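Local coordinates for protein Asp/Glu-specific dipeptidyl-peptidase (Flavobacterium psychrophilum, PDB 5JXF) that removes dipeptides from the N-terminus of oligopeptides as a serine-type peptidase, with strict specificity for an acidic residue at the P1 position, at residues Phe323-Asn328 with Gly619-Asp624; Asp114-Thr119 with Ile330-Ala335; Gln108-Val113 with Asp129-Glu134. One frame throughout, in Å; residues are numbered along the deposited sequence.

Contact 3 comes first along the chain, joining the end of helix 100-109 to the loop before strand 138-146. Contact 2 begins within it, where the short helix 117-120 follows helix 100-109, and closes on helix 328-357. Contact 1, at the end of helix 295-325, opens before contact 2 closes and reaches forward to 619-624. Contact 2 touches both others, its centre about 11 Å from each of theirs; contacts 1 and 3 are about 22 Å apart between centres. Contact 2 thereby ties helix 100-109, which carries H101, the relay histidine by similarity, through helix 117-120 to helices 328-357 and 295-325.

Contact 1. Residues Phe323-Asn328 with Gly619-Asp624; sequences FMRKDN and GDYEFD
With CG anti to the backbone N (chi1 -165°), the side chain of Y621 runs out of its loop toward the end of helix 295-325, where R325 meets it; the arginine chain is extended to CD and then bent at chi3 (90°), which folds the guanidinium back along the tyrosine. Two parts of R325 therefore use one aromatic side chain. Its CG sits over the ring face, 3.7 Å from the centroid of Y621 in a CH-pi contact. Farther out, the guanidinium lies flat against the tyrosine, the planes 21° apart; CZ is 4.5 Å from the ring centroid of Y621, an off-centre cation-pi stack displaced toward CB of Y621. Arginine suits the place because its methylenes and its flat cation can both lie on an aromatic surface.

At the other end of the ring, the hydroxyl OH of Y621 approaches the buried M324, 3.6 Å from its CB. This joins the last turn of helix 295-325 to the loop between helices 609-615 and 627-635. The loop is shaped by D620, whose OD1 accepts from E622 N at 2.7 Å, an Asx turn, extended to an Asx motif by F623 N at 2.8 Å; the two donors come from opposite faces of the carboxylate. Were Y621 reduced to an alanine, R325 would probably be held mainly by D321, without the aromatic surface that fixes its tilt, and a gap would open beside M324.

Two acids may add a longer-range attraction: E622 OE2 is 4.5 Å from R325 NH1, and D620 lies somewhat farther off. A true salt bridge to R325 NH1 comes from D321, one helical turn back, while K331 makes a second cation-pi contact with Y621.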
loop_
_atom_site.group_PDB
_atom_site.type_symbol
_atom_site.label_atom_id
_atom_site.label_comp_id
_atom_site.label_asym_id
_atom_site.label_seq_id
_atom_site.Cartn_x
_atom_site.Cartn_y
_atom_site.Cartn_z
ATOM N N PHE A 323 -6.550 22.610 -10.361
ATOM C CA PHE A 323 -7.414 23.200 -11.379
ATOM C C PHE A 323 -8.154 22.161 -12.219
ATOM O O PHE A 323 -9.264 22.415 -12.693
ATOM C CB PHE A 323 -6.607 24.109 -12.305
ATOM C CG PHE A 323 -6.225 25.423 -11.691
ATOM C CD1 PHE A 323 -5.022 25.567 -11.024
ATOM C CD2 PHE A 323 -7.072 26.516 -11.786
ATOM C CE1 PHE A 323 -4.668 26.777 -10.466
ATOM C CE2 PHE A 323 -6.726 27.727 -11.229
ATOM C CZ PHE A 323 -5.524 27.858 -10.566
ATOM N N MET A 324 -7.540 20.998 -12.408
ATOM C CA MET A 324 -8.119 19.963 -13.260
ATOM C C MET A 324 -9.203 19.140 -12.545
ATOM O O MET A 324 -10.118 18.631 -13.187
ATOM C CB MET A 324 -7.027 19.035 -13.779
ATOM C CG MET A 324 -5.971 19.740 -14.612
ATOM S SD MET A 324 -4.505 18.715 -14.826
ATOM C CE MET A 324 -5.164 17.413 -15.845
ATOM N N ARG A 325 -9.097 18.995 -11.228
ATOM C CA ARG A 325 -10.131 18.274 -10.478
ATOM C C ARG A 325 -11.367 19.153 -10.284
ATOM O O ARG A 325 -12.429 18.671 -9.896
ATOM C CB ARG A 325 -9.594 17.801 -9.122
ATOM C CG ARG A 325 -8.428 16.824 -9.217
ATOM C CD ARG A 325 -7.776 16.575 -7.858
ATOM N NE ARG A 325 -8.377 15.453 -7.152
ATOM C CZ ARG A 325 -7.799 14.264 -7.003
ATOM N NH1 ARG A 325 -6.591 14.049 -7.494
ATOM N NH2 ARG A 325 -8.423 13.296 -6.343
ATOM N N LYS A 326 -11.224 20.444 -10.568
ATOM C CA LYS A 326 -12.301 21.408 -10.344
ATOM C C LYS A 326 -12.922 21.953 -11.637
ATOM O O LYS A 326 -13.843 22.770 -11.586
ATOM C CB LYS A 326 -11.784 22.578 -9.499
ATOM C CG LYS A 326 -11.276 22.175 -8.122
ATOM C CD LYS A 326 -10.813 23.390 -7.324
ATOM C CE LYS A 326 -9.909 22.988 -6.166
ATOM N NZ LYS A 326 -10.239 21.626 -5.648
ATOM N N ASP A 327 -12.416 21.499 -12.783
ATOM C CA ASP A 327 -12.857 21.991 -14.089
ATOM C C ASP A 327 -12.461 21.003 -15.185
ATOM O O ASP A 327 -11.269 20.783 -15.422
ATOM C CB ASP A 327 -12.253 23.379 -14.372
ATOM C CG ASP A 327 -12.915 24.097 -15.552
ATOM O OD1 ASP A 327 -13.459 23.429 -16.459
ATOM O OD2 ASP A 327 -12.893 25.349 -15.567
ATOM N N ASN A 328 -13.455 20.414 -15.853
ATOM C CA ASN A 328 -13.194 19.444 -16.918
ATOM C C ASN A 328 -12.542 20.086 -18.149
ATOM O O ASN A 328 -11.700 19.471 -18.810
ATOM C CB ASN A 328 -14.490 18.737 -17.331
ATOM C CG ASN A 328 -14.236 17.485 -18.165
ATOM O OD1 ASN A 328 -13.331 16.695 -17.877
ATOM N ND2 ASN A 328 -15.037 17.301 -19.209
ATOM N N GLY A 619 -17.446 7.596 -8.484
ATOM C CA GLY A 619 -17.250 8.996 -8.829
ATOM C C GLY A 619 -15.881 9.567 -8.510
ATOM O O GLY A 619 -15.692 10.780 -8.535
ATOM N N ASP A 620 -14.928 8.696 -8.203
ATOM C CA ASP A 620 -13.566 9.128 -7.915
ATOM C C ASP A 620 -12.787 9.567 -9.173
ATOM O O ASP A 620 -12.945 9.004 -10.256
ATOM C CB ASP A 620 -12.811 8.010 -7.199
ATOM C CG ASP A 620 -11.414 8.419 -6.799
ATOM O OD1 ASP A 620 -10.482 8.237 -7.618
ATOM O OD2 ASP A 620 -11.248 8.926 -5.667
ATOM N N TYR A 621 -11.954 10.590 -9.003
ATOM C CA TYR A 621 -11.087 11.125 -10.058
ATOM C C TYR A 621 -10.316 10.013 -10.790
ATOM O O TYR A 621 -10.305 9.957 -12.025
ATOM C CB TYR A 621 -10.112 12.141 -9.449
ATOM C CG TYR A 621 -9.395 13.034 -10.445
ATOM C CD1 TYR A 621 -10.063 14.064 -11.095
ATOM C CD2 TYR A 621 -8.052 12.840 -10.733
ATOM C CE1 TYR A 621 -9.411 14.885 -12.007
ATOM C CE2 TYR A 621 -7.389 13.652 -11.637
ATOM C CZ TYR A 621 -8.070 14.671 -12.272
ATOM O OH TYR A 621 -7.403 15.469 -13.172
ATOM N N GLU A 622 -9.713 9.112 -10.016
ATOM C CA GLU A 622 -8.861 8.055 -10.554
ATOM C C GLU A 622 -9.533 6.681 -10.632
ATOM O O GLU A 622 -9.410 5.986 -11.637
ATOM C CB GLU A 622 -7.585 7.942 -9.713
ATOM C CG GLU A 622 -6.845 9.266 -9.495
ATOM C CD GLU A 622 -5.652 9.130 -8.549
ATOM O OE1 GLU A 622 -5.591 8.126 -7.806
ATOM O OE2 GLU A 622 -4.773 10.021 -8.554
ATOM N N PHE A 623 -10.239 6.273 -9.581
ATOM C CA PHE A 623 -10.711 4.890 -9.528
ATOM C C PHE A 623 -12.209 4.709 -9.754
ATOM O O PHE A 623 -12.758 3.669 -9.385
ATOM C CB PHE A 623 -10.351 4.249 -8.184
ATOM C CG PHE A 623 -8.876 4.147 -7.925
ATOM C CD1 PHE A 623 -8.142 3.070 -8.404
ATOM C CD2 PHE A 623 -8.222 5.120 -7.190
ATOM C CE1 PHE A 623 -6.770 2.962 -8.156
ATOM C CE2 PHE A 623 -6.851 5.022 -6.933
ATOM C CZ PHE A 623 -6.127 3.935 -7.428
ATOM N N ASP A 624 -12.877 5.689 -10.351
ATOM C CA ASP A 624 -14.257 5.465 -10.792
ATOM C C ASP A 624 -14.255 4.435 -11.932
ATOM O O ASP A 624 -13.260 4.293 -12.636
ATOM C CB ASP A 624 -14.905 6.782 -11.233
ATOM C CG ASP A 624 -16.400 6.664 -11.462
ATOM O OD1 ASP A 624 -17.002 5.622 -11.110
ATOM O OD2 ASP A 624 -16.983 7.640 -11.977
#

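Contact 2. Residues Asp114-Thr119 with Ile330-Ala335; sequences DHDYLT and IKIQYA
L118 and I332 meet through branches rather than along their lengths: methyl CD1 of L118 comes down on the helix backbone at I332, 4.0 Å from its CA, and lies 4.2 Å from CG2 of the same residue. The same methyl also reaches A335, 3.9 Å from its CB, and so rests between residues one turn apart on helix 328-357. Alanine suits that position because its single methyl lets the leucine come close to the helix.

I332 divides its two branches between different partners. CG2, anti to the backbone N, faces the leucine, whereas CG1 stands beside that N (chi1 -65°) and carries CD1 to D116. There the ethyl branch crosses the carboxylate at a slant, CD1 lying 3.8 Å from OD1 of D116. An apolar group thus covers part of a buried acid whose oxygens have polar partners of their own.

D116 is the N-cap of the short helix 117-120. With its CG anti to the backbone N (chi1 -167°), the carboxylate is directed forward over the first turn, and its OD1 accepts a weak capping bond from T119 N at 3.3 Å. The other oxygen, OD2, receives ND2 of N328, at the start of helix 328-357. Aspartate is well suited here, since one carboxylate can cap its own helix while gripping the start of helix 328-357.

The helix 117-120 is wedged among larger elements. L118 and A335 both lean on F104 of helix 100-109, which bears H101, a member of the charge relay by similarity, about 9 Å from the L118 side chain. From the same helix Q108 NE2 reaches I332 O, and on the far face of helix 328-357 Y334 packs against M324 and Q320 of helix 295-325.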
loop_
_atom_site.group_PDB
_atom_site.type_symbol
_atom_site.label_atom_id
_atom_site.label_comp_id
_atom_site.label_asym_id
_atom_site.label_seq_id
_atom_site.Cartn_x
_atom_site.Cartn_y
_atom_site.Cartn_z
ATOM N N ASP A 114 -17.963 19.020 -25.982
ATOM C CA ASP A 114 -19.147 18.403 -26.564
ATOM C C ASP A 114 -18.785 16.989 -27.046
ATOM O O ASP A 114 -19.624 16.086 -27.070
ATOM C CB ASP A 114 -19.699 19.307 -27.684
ATOM C CG ASP A 114 -20.920 18.720 -28.411
ATOM O OD1 ASP A 114 -21.136 17.496 -28.401
ATOM O OD2 ASP A 114 -21.719 19.521 -28.964
ATOM N N HIS A 115 -17.518 16.798 -27.391
ATOM C CA HIS A 115 -17.004 15.490 -27.772
ATOM C C HIS A 115 -15.787 15.052 -26.950
ATOM O O HIS A 115 -14.668 14.970 -27.470
ATOM C CB HIS A 115 -16.663 15.505 -29.253
ATOM C CG HIS A 115 -17.858 15.729 -30.109
ATOM N ND1 HIS A 115 -18.959 14.902 -30.056
ATOM C CD2 HIS A 115 -18.160 16.710 -30.990
ATOM C CE1 HIS A 115 -19.881 15.352 -30.887
ATOM N NE2 HIS A 115 -19.420 16.444 -31.470
ATOM N N ASP A 116 -16.028 14.721 -25.682
ATOM C CA ASP A 116 -14.971 14.381 -24.726
ATOM C C ASP A 116 -14.536 12.920 -24.852
ATOM O O ASP A 116 -14.937 12.077 -24.053
ATOM C CB ASP A 116 -15.451 14.682 -23.298
ATOM C CG ASP A 116 -14.327 14.657 -22.273
ATOM O OD1 ASP A 116 -13.163 14.474 -22.679
ATOM O OD2 ASP A 116 -14.608 14.855 -21.064
ATOM N N TYR A 117 -13.699 12.637 -25.852
ATOM C CA TYR A 117 -13.199 11.285 -26.092
ATOM C C TYR A 117 -12.259 10.812 -24.997
ATOM O O TYR A 117 -12.147 9.611 -24.761
ATOM C CB TYR A 117 -12.483 11.200 -27.446
ATOM C CG TYR A 117 -13.371 11.561 -28.606
ATOM C CD1 TYR A 117 -14.510 10.818 -28.880
ATOM C CD2 TYR A 117 -13.074 12.639 -29.429
ATOM C CE1 TYR A 117 -15.336 11.137 -29.933
ATOM C CE2 TYR A 117 -13.899 12.967 -30.495
ATOM C CZ TYR A 117 -15.031 12.209 -30.741
ATOM O OH TYR A 117 -15.864 12.519 -31.791
ATOM N N LEU A 118 -11.562 11.750 -24.360
ATOM C CA LEU A 118 -10.772 11.436 -23.174
ATOM C C LEU A 118 -11.662 10.684 -22.174
ATOM O O LEU A 118 -11.335 9.581 -21.750
ATOM C CB LEU A 118 -10.188 12.710 -22.541
ATOM C CG LEU A 118 -9.014 13.371 -23.290
ATOM C CD1 LEU A 118 -8.738 14.790 -22.803
ATOM C CD2 LEU A 118 -7.756 12.526 -23.163
ATOM N N THR A 119 -12.808 11.270 -21.838
ATOM C CA THR A 119 -13.727 10.657 -20.880
ATOM C C THR A 119 -14.490 9.474 -21.476
ATOM O O THR A 119 -14.544 8.406 -20.880
ATOM C CB THR A 119 -14.740 11.678 -20.349
ATOM O OG1 THR A 119 -14.041 12.801 -19.796
ATOM C CG2 THR A 119 -15.618 11.051 -19.257
ATOM N N ILE A 330 -10.476 22.539 -18.235
ATOM C CA ILE A 330 -9.062 22.671 -17.903
ATOM C C ILE A 330 -8.404 21.285 -17.892
ATOM O O ILE A 330 -7.227 21.141 -18.237
ATOM C CB ILE A 330 -8.871 23.388 -16.538
ATOM C CG1 ILE A 330 -9.345 24.839 -16.633
ATOM C CG2 ILE A 330 -7.419 23.353 -16.083
ATOM C CD1 ILE A 330 -9.038 25.670 -15.409
ATOM N N LYS A 331 -9.173 20.261 -17.529
ATOM C CA LYS A 331 -8.677 18.887 -17.600
ATOM C C LYS A 331 -8.431 18.428 -19.048
ATOM O O LYS A 331 -7.494 17.676 -19.314
ATOM C CB LYS A 331 -9.643 17.920 -16.910
ATOM C CG LYS A 331 -9.044 16.539 -16.677
ATOM C CD LYS A 331 -10.056 15.544 -16.129
ATOM C CE LYS A 331 -9.352 14.276 -15.672
ATOM N NZ LYS A 331 -10.307 13.244 -15.177
ATOM N N ILE A 332 -9.274 18.865 -19.977
ATOM C CA ILE A 332 -9.094 18.509 -21.384
ATOM C C ILE A 332 -7.872 19.246 -21.949
ATOM O O ILE A 332 -7.147 18.721 -22.793
ATOM C CB ILE A 332 -10.351 18.843 -22.221
ATOM C CG1 ILE A 332 -11.535 17.993 -21.776
ATOM C CG2 ILE A 332 -10.098 18.623 -23.705
ATOM C CD1 ILE A 332 -12.777 18.242 -22.580
ATOM N N GLN A 333 -7.651 20.462 -21.461
ATOM C CA GLN A 333 -6.483 21.248 -21.826
ATOM C C GLN A 333 -5.173 20.627 -21.349
ATOM O O GLN A 333 -4.166 20.639 -22.073
ATOM C CB GLN A 333 -6.592 22.660 -21.256
ATOM C CG GLN A 333 -7.470 23.598 -22.044
ATOM C CD GLN A 333 -7.359 25.020 -21.544
ATOM O OE1 GLN A 333 -7.320 25.267 -20.335
ATOM N NE2 GLN A 333 -7.298 25.968 -22.473
ATOM N N TYR A 334 -5.184 20.094 -20.128
ATOM C CA TYR A 334 -3.932 19.744 -19.472
ATOM C C TYR A 334 -3.671 18.251 -19.378
ATOM O O TYR A 334 -2.590 17.848 -18.942
ATOM C CB TYR A 334 -3.882 20.375 -18.070
ATOM C CG TYR A 334 -3.384 21.797 -18.105
ATOM C CD1 TYR A 334 -4.244 22.850 -18.397
ATOM C CD2 TYR A 334 -2.047 22.086 -17.876
ATOM C CE1 TYR A 334 -3.784 24.161 -18.449
ATOM C CE2 TYR A 334 -1.581 23.393 -17.921
ATOM C CZ TYR A 334 -2.452 24.421 -18.211
ATOM O OH TYR A 334 -1.980 25.707 -18.265
ATOM N N ALA A 335 -4.639 17.446 -19.811
ATOM C CA ALA A 335 -4.584 15.995 -19.651
ATOM C C ALA A 335 -3.256 15.422 -20.110
ATOM O O ALA A 335 -2.539 14.782 -19.336
ATOM C CB ALA A 335 -5.725 15.336 -20.416
#

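Contact 3. Residues Gln108-Val113 with Asp129-Glu134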
loop_
_atom_site.group_PDB
_atom_site.type_symbol
_atom_site.label_atom_id
_atom_site.label_comp_id
_atom_site.label_asym_id
_atom_site.label_seq_id
_atom_site.Cartn_x
_atom_site.Cartn_y
_atom_site.Cartn_z
ATOM N N GLN A 108 -6.667 13.435 -26.841
ATOM C CA GLN A 108 -6.855 14.759 -26.232
ATOM C C GLN A 108 -6.992 15.790 -27.316
ATOM O O GLN A 108 -7.772 16.734 -27.200
ATOM C CB GLN A 108 -5.681 15.146 -25.319
ATOM C CG GLN A 108 -5.843 16.508 -24.608
ATOM C CD GLN A 108 -5.224 17.690 -25.368
ATOM O OE1 GLN A 108 -4.469 17.514 -26.335
ATOM N NE2 GLN A 108 -5.536 18.904 -24.920
ATOM N N ASN A 109 -6.211 15.602 -28.375
ATOM C CA ASN A 109 -6.240 16.534 -29.481
ATOM C C ASN A 109 -7.609 16.535 -30.173
ATOM O O ASN A 109 -8.038 17.607 -30.603
ATOM C CB ASN A 109 -5.126 16.246 -30.492
ATOM C CG ASN A 109 -5.012 17.336 -31.551
ATOM O OD1 ASN A 109 -5.027 18.533 -31.239
ATOM N ND2 ASN A 109 -4.890 16.926 -32.809
ATOM N N HIS A 110 -8.332 15.406 -30.287
ATOM C CA HIS A 110 -9.663 15.633 -30.860
ATOM C C HIS A 110 -10.749 15.667 -29.783
ATOM O O HIS A 110 -11.920 15.469 -30.093
ATOM C CB HIS A 110 -10.120 14.631 -31.942
ATOM C CG HIS A 110 -9.069 14.268 -32.953
ATOM N ND1 HIS A 110 -9.389 14.051 -34.282
ATOM C CD2 HIS A 110 -7.810 13.839 -32.806
ATOM C CE1 HIS A 110 -8.305 13.662 -34.929
ATOM N NE2 HIS A 110 -7.344 13.459 -34.050
ATOM N N SER A 111 -10.395 15.885 -28.524
ATOM C CA SER A 111 -11.449 15.991 -27.521
ATOM C C SER A 111 -11.829 17.452 -27.298
ATOM O O SER A 111 -11.048 18.364 -27.572
ATOM C CB SER A 111 -11.007 15.336 -26.215
ATOM O OG SER A 111 -10.826 13.946 -26.412
ATOM N N SER A 112 -13.053 17.656 -26.823
ATOM C CA SER A 112 -13.573 18.974 -26.479
ATOM C C SER A 112 -14.683 18.782 -25.445
ATOM O O SER A 112 -14.843 17.688 -24.907
ATOM C CB SER A 112 -14.097 19.708 -27.716
ATOM O OG SER A 112 -15.227 19.046 -28.251
ATOM N N VAL A 113 -15.453 19.829 -25.173
ATOM C CA VAL A 113 -16.507 19.732 -24.166
ATOM C C VAL A 113 -17.713 18.934 -24.681
ATOM O O VAL A 113 -18.382 18.236 -23.921
ATOM C CB VAL A 113 -16.970 21.126 -23.701
ATOM C CG1 VAL A 113 -15.943 21.729 -22.752
ATOM C CG2 VAL A 113 -17.213 22.042 -24.897
ATOM N N ASP A 129 -15.103 6.848 -40.617
ATOM C CA ASP A 129 -15.275 7.631 -39.402
ATOM C C ASP A 129 -13.957 7.785 -38.661
ATOM O O ASP A 129 -13.872 8.518 -37.679
ATOM C CB ASP A 129 -16.306 6.974 -38.482
ATOM C CG ASP A 129 -17.624 6.696 -39.187
ATOM O OD1 ASP A 129 -17.935 7.389 -40.184
ATOM O OD2 ASP A 129 -18.339 5.768 -38.756
ATOM N N GLU A 130 -12.930 7.080 -39.120
ATOM C CA GLU A 130 -11.663 7.099 -38.418
ATOM C C GLU A 130 -11.055 8.492 -38.517
ATOM O O GLU A 130 -11.191 9.155 -39.530
ATOM C CB GLU A 130 -10.750 6.012 -38.970
ATOM C CG GLU A 130 -11.427 4.649 -38.904
ATOM C CD GLU A 130 -10.640 3.535 -39.561
ATOM O OE1 GLU A 130 -9.615 3.833 -40.208
ATOM O OE2 GLU A 130 -11.050 2.355 -39.430
ATOM N N LEU A 131 -10.439 8.956 -37.438
ATOM C CA LEU A 131 -10.018 10.349 -37.363
ATOM C C LEU A 131 -8.558 10.548 -37.775
ATOM O O LEU A 131 -7.634 10.037 -37.148
ATOM C CB LEU A 131 -10.236 10.908 -35.953
ATOM C CG LEU A 131 -11.590 10.687 -35.276
ATOM C CD1 LEU A 131 -11.629 11.416 -33.942
ATOM C CD2 LEU A 131 -12.736 11.129 -36.171
ATOM N N PRO A 132 -8.357 11.308 -38.848
ATOM C CA PRO A 132 -7.036 11.715 -39.336
ATOM C C PRO A 132 -6.214 12.410 -38.260
ATOM O O PRO A 132 -6.761 13.189 -37.478
ATOM C CB PRO A 132 -7.370 12.690 -40.463
ATOM C CG PRO A 132 -8.700 12.234 -40.955
ATOM C CD PRO A 132 -9.440 11.766 -39.734
ATOM N N ASN A 133 -4.919 12.139 -38.216
ATOM C CA ASN A 133 -4.070 12.793 -37.243
ATOM C C ASN A 133 -2.893 13.515 -37.887
ATOM O O ASN A 133 -1.983 12.880 -38.410
ATOM C CB ASN A 133 -3.578 11.771 -36.221
ATOM C CG ASN A 133 -4.725 11.123 -35.464
ATOM O OD1 ASN A 133 -5.426 11.796 -34.723
ATOM N ND2 ASN A 133 -4.914 9.820 -35.642
ATOM N N GLU A 134 -2.908 14.844 -37.855
ATOM C CA GLU A 134 -1.768 15.584 -38.374
ATOM C C GLU A 134 -0.560 15.318 -37.491
ATOM O O GLU A 134 -0.684 15.230 -36.262
ATOM C CB GLU A 134 -2.050 17.084 -38.455
ATOM C CG GLU A 134 -3.249 17.439 -39.307
ATOM C CD GLU A 134 -3.141 18.827 -39.914
ATOM O OE1 GLU A 134 -2.007 19.277 -40.194
ATOM O OE2 GLU A 134 -4.193 19.473 -40.107
HETATM O O HOH W 1 -3.900 14.232 -33.540
#
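From CB outward, H110 reaches across to L131 and N133, joining the residue that leaves helix 100-109 to the loop between strands 122-123 and 138-146, probably within the chymotrypsin-like catalytic part expected of S46 peptidases. Its CB and CG lie near methyl CD1 of L131, and CG stands beside the backbone N (chi1 -43°), which swings the ring toward the loop. Next along the ring, ND1 approaches CD1 of L131 at 3.5 Å, and the leucine CB lies as near to CE1, so the apolar side chain runs antiparallel alongside the imidazole. Leucine thus packs its apolar bulk, through CB and CD1, beside the ND1-CE1 side of the ring.

CE1 meets the backbone O of P132 at 3.0 Å, an approach in the plane of the ring at its edge. On the other side of the ring, CD2 lies 3.7 Å from OD1 of N133. At the tip, NE2 donates to OD1 of N133 over 2.6 Å, with an N-H...O angle of 150°. The imidazole and amide planes are turned 83° apart. Asparagine serves both sides here: its OD1 accepts from the histidine while its ND2 donates to V209 O on strand 197-214, which holds the amide in its rotation. The neighbouring N109 joins through water, its ND2 donating to a molecule that in turn donates to OD1 of N133 at 3.1 Å.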